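Local coordinates for protein malate dehydrogenase (Naegleria fowleri, PDB 6UM4) that probably catalyses the reversible, NAD-dependent oxidation of malate to oxaloacetate, at residues N111-L114 and F115-N119. Numbering follows the deposited sequence.
Sequences NSLL and FRIAN
L114, F115 and I117 carry this contact along the last turns of helix 108-118, the helical link of the beta-alpha-beta unit between strands 98-102 and 129-134 of the Rossmann-type NAD-binding domain. The shortest and straightest of the bonds crossing the contact is A118 N to L114 O, 2.8 Å with an N-H...O angle of 164°, a regular alpha-helical i to i+4 bond. I117 N is shared between two weak bonds, to L113 O (3.0 Å, 129°) and to L114 O; with the weak i to i+3 bond from R116 N to L113 O, this is consistent with a tightening of the helix toward its end. Apolar contact follows the same spacing. The side chains of L113 and I117 meet obliquely, I117 CD1 lying 3.8 Å from L113 CG, and both pack on I340 of helix 332-348. L113 and L114 share V102 of strand 98-102, and L114 also meets V146 and L150 of helix 140-151, while F115 reaches E149 and L150 of that helix and A333 of the second subunit, placing the helix at the dimer interface. R116 extends to salt bridges with E121 and D337. With CG beside its own backbone N (chi1 -77°), F115 tilts its ring back along the helix, and CD2 comes within 3.7 Å of N111 O.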
ATOM      1  N   ASN A 111       2.658  -1.585  -7.714  1.00 20.14           N
ATOM      2  CA  ASN A 111       1.749  -0.494  -7.332  1.00 26.15           C
ATOM      3  C   ASN A 111       1.509  -0.453  -5.821  1.00 27.42           C
ATOM      4  O   ASN A 111       1.388   0.634  -5.243  1.00 20.55           O
ATOM      5  CB  ASN A 111       0.431  -0.628  -8.100  1.00 23.69           C
ATOM      6  CG  ASN A 111      -0.617   0.416  -7.683  1.00 37.62           C
ATOM      7  OD1 ASN A 111      -1.558   0.106  -6.938  1.00 43.57           O
ATOM      8  ND2 ASN A 111      -0.485   1.634  -8.197  1.00 26.60           N
ATOM      9  N   SER A 112       1.481  -1.616  -5.159  1.00 23.74           N
ATOM     10  CA  SER A 112       1.374  -1.640  -3.704  1.00 23.82           C
ATOM     11  C   SER A 112       2.731  -1.575  -3.021  1.00 19.14           C
ATOM     12  O   SER A 112       2.852  -0.958  -1.955  1.00 19.26           O
ATOM     13  CB  SER A 112       0.605  -2.885  -3.238  1.00 22.64           C
ATOM     14  OG  SER A 112      -0.767  -2.790  -3.595  1.00 27.30           O
ATOM     15  N   LEU A 113       3.761  -2.178  -3.616  1.00 22.15           N
ATOM     16  CA  LEU A 113       5.067  -2.258  -2.967  1.00 19.45           C
ATOM     17  C   LEU A 113       5.731  -0.889  -2.802  1.00 24.76           C
ATOM     18  O   LEU A 113       6.294  -0.574  -1.744  1.00 19.88           O
ATOM     19  CB  LEU A 113       5.978  -3.171  -3.778  1.00 18.58           C
ATOM     20  CG  LEU A 113       7.362  -3.318  -3.181  1.00 21.44           C
ATOM     21  CD1 LEU A 113       7.309  -4.411  -2.125  1.00 26.87           C
ATOM     22  CD2 LEU A 113       8.358  -3.667  -4.263  1.00 20.17           C
ATOM     23  N   LEU A 114       5.758  -0.092  -3.865  1.00 22.34           N
ATOM     24  CA  LEU A 114       6.667   1.048  -3.857  1.00 20.23           C
ATOM     25  C   LEU A 114       6.258   2.066  -2.792  1.00 26.76           C
ATOM     26  O   LEU A 114       7.125   2.658  -2.133  1.00 21.03           O
ATOM     27  CB  LEU A 114       6.718   1.671  -5.251  1.00 23.82           C
ATOM     28  CG  LEU A 114       7.277   0.733  -6.334  1.00 26.07           C
ATOM     29  CD1 LEU A 114       7.162   1.407  -7.702  1.00 21.16           C
ATOM     30  CD2 LEU A 114       8.714   0.276  -6.061  1.00 20.43           C
ATOM     31  N   PHE A 115       4.940   2.265  -2.585  1.00 22.82           N
ATOM     32  CA  PHE A 115       4.494   3.220  -1.572  1.00 21.11           C
ATOM     33  C   PHE A 115       4.848   2.751  -0.163  1.00 22.88           C
ATOM     34  O   PHE A 115       5.114   3.584   0.710  1.00 27.10           O
ATOM     35  CB  PHE A 115       2.972   3.484  -1.680  1.00 23.14           C
ATOM     36  CG  PHE A 115       2.578   4.410  -2.812  1.00 21.94           C
ATOM     37  CD1 PHE A 115       2.301   5.740  -2.573  1.00 25.09           C
ATOM     38  CD2 PHE A 115       2.507   3.940  -4.120  1.00 21.83           C
ATOM     39  CE1 PHE A 115       1.956   6.596  -3.612  1.00 31.79           C
ATOM     40  CE2 PHE A 115       2.177   4.771  -5.157  1.00 23.02           C
ATOM     41  CZ  PHE A 115       1.898   6.113  -4.908  1.00 29.46           C
ATOM     42  N   ARG A 116       4.897   1.441   0.070  1.00 20.82           N
ATOM     43  CA  ARG A 116       5.281   0.901   1.367  1.00 21.75           C
ATOM     44  C   ARG A 116       6.792   0.748   1.485  1.00 31.25           C
ATOM     45  O   ARG A 116       7.296   0.316   2.530  1.00 32.60           O
ATOM     46  CB  ARG A 116       4.567  -0.446   1.619  1.00 19.44           C
ATOM     47  CG  ARG A 116       3.042  -0.256   1.682  1.00 21.51           C
ATOM     48  CD  ARG A 116       2.292  -1.561   1.875  1.00 24.16           C
ATOM     49  NE  ARG A 116       2.521  -2.076   3.218  1.00 22.78           N
ATOM     50  CZ  ARG A 116       2.103  -3.264   3.647  1.00 24.66           C
ATOM     51  NH1 ARG A 116       1.442  -4.071   2.832  1.00 18.43           N
ATOM     52  NH2 ARG A 116       2.360  -3.639   4.887  1.00 18.79           N
ATOM     53  N   ILE A 117       7.521   1.091   0.433  1.00 20.25           N
ATOM     54  CA  ILE A 117       8.932   1.429   0.571  1.00 21.93           C
ATOM     55  C   ILE A 117       9.105   2.922   0.841  1.00 24.46           C
ATOM     56  O   ILE A 117       9.768   3.330   1.800  1.00 22.21           O
ATOM     57  CB  ILE A 117       9.702   0.995  -0.692  1.00 20.51           C
ATOM     58  CG1 ILE A 117       9.681  -0.527  -0.849  1.00 20.35           C
ATOM     59  CG2 ILE A 117      11.160   1.453  -0.633  1.00 21.08           C
ATOM     60  CD1 ILE A 117      10.201  -0.933  -2.209  1.00 19.76           C
ATOM     61  N   ALA A 118       8.461   3.757   0.026  1.00 23.47           N
ATOM     62  CA  ALA A 118       8.665   5.199   0.138  1.00 26.30           C
ATOM     63  C   ALA A 118       8.219   5.724   1.490  1.00 26.53           C
ATOM     64  O   ALA A 118       8.763   6.723   1.973  1.00 23.94           O
ATOM     65  CB  ALA A 118       7.927   5.919  -0.989  1.00 22.96           C
ATOM     66  N   ASN A 119       7.250   5.059   2.129  1.00 22.61           N
ATOM     67  CA  ASN A 119       6.744   5.543   3.408  1.00 23.09           C
ATOM     68  C   ASN A 119       7.683   5.243   4.561  1.00 23.30           C
ATOM     69  O   ASN A 119       7.421   5.697   5.681  1.00 27.73           O
ATOM     70  CB  ASN A 119       5.336   4.953   3.695  1.00 29.23           C
ATOM     71  CG  ASN A 119       5.353   3.434   3.947  1.00 32.66           C
ATOM     72  OD1 ASN A 119       6.368   2.784   3.723  1.00 34.93           O
ATOM     73  ND2 ASN A 119       4.203   2.862   4.364  1.00 21.48           N
TER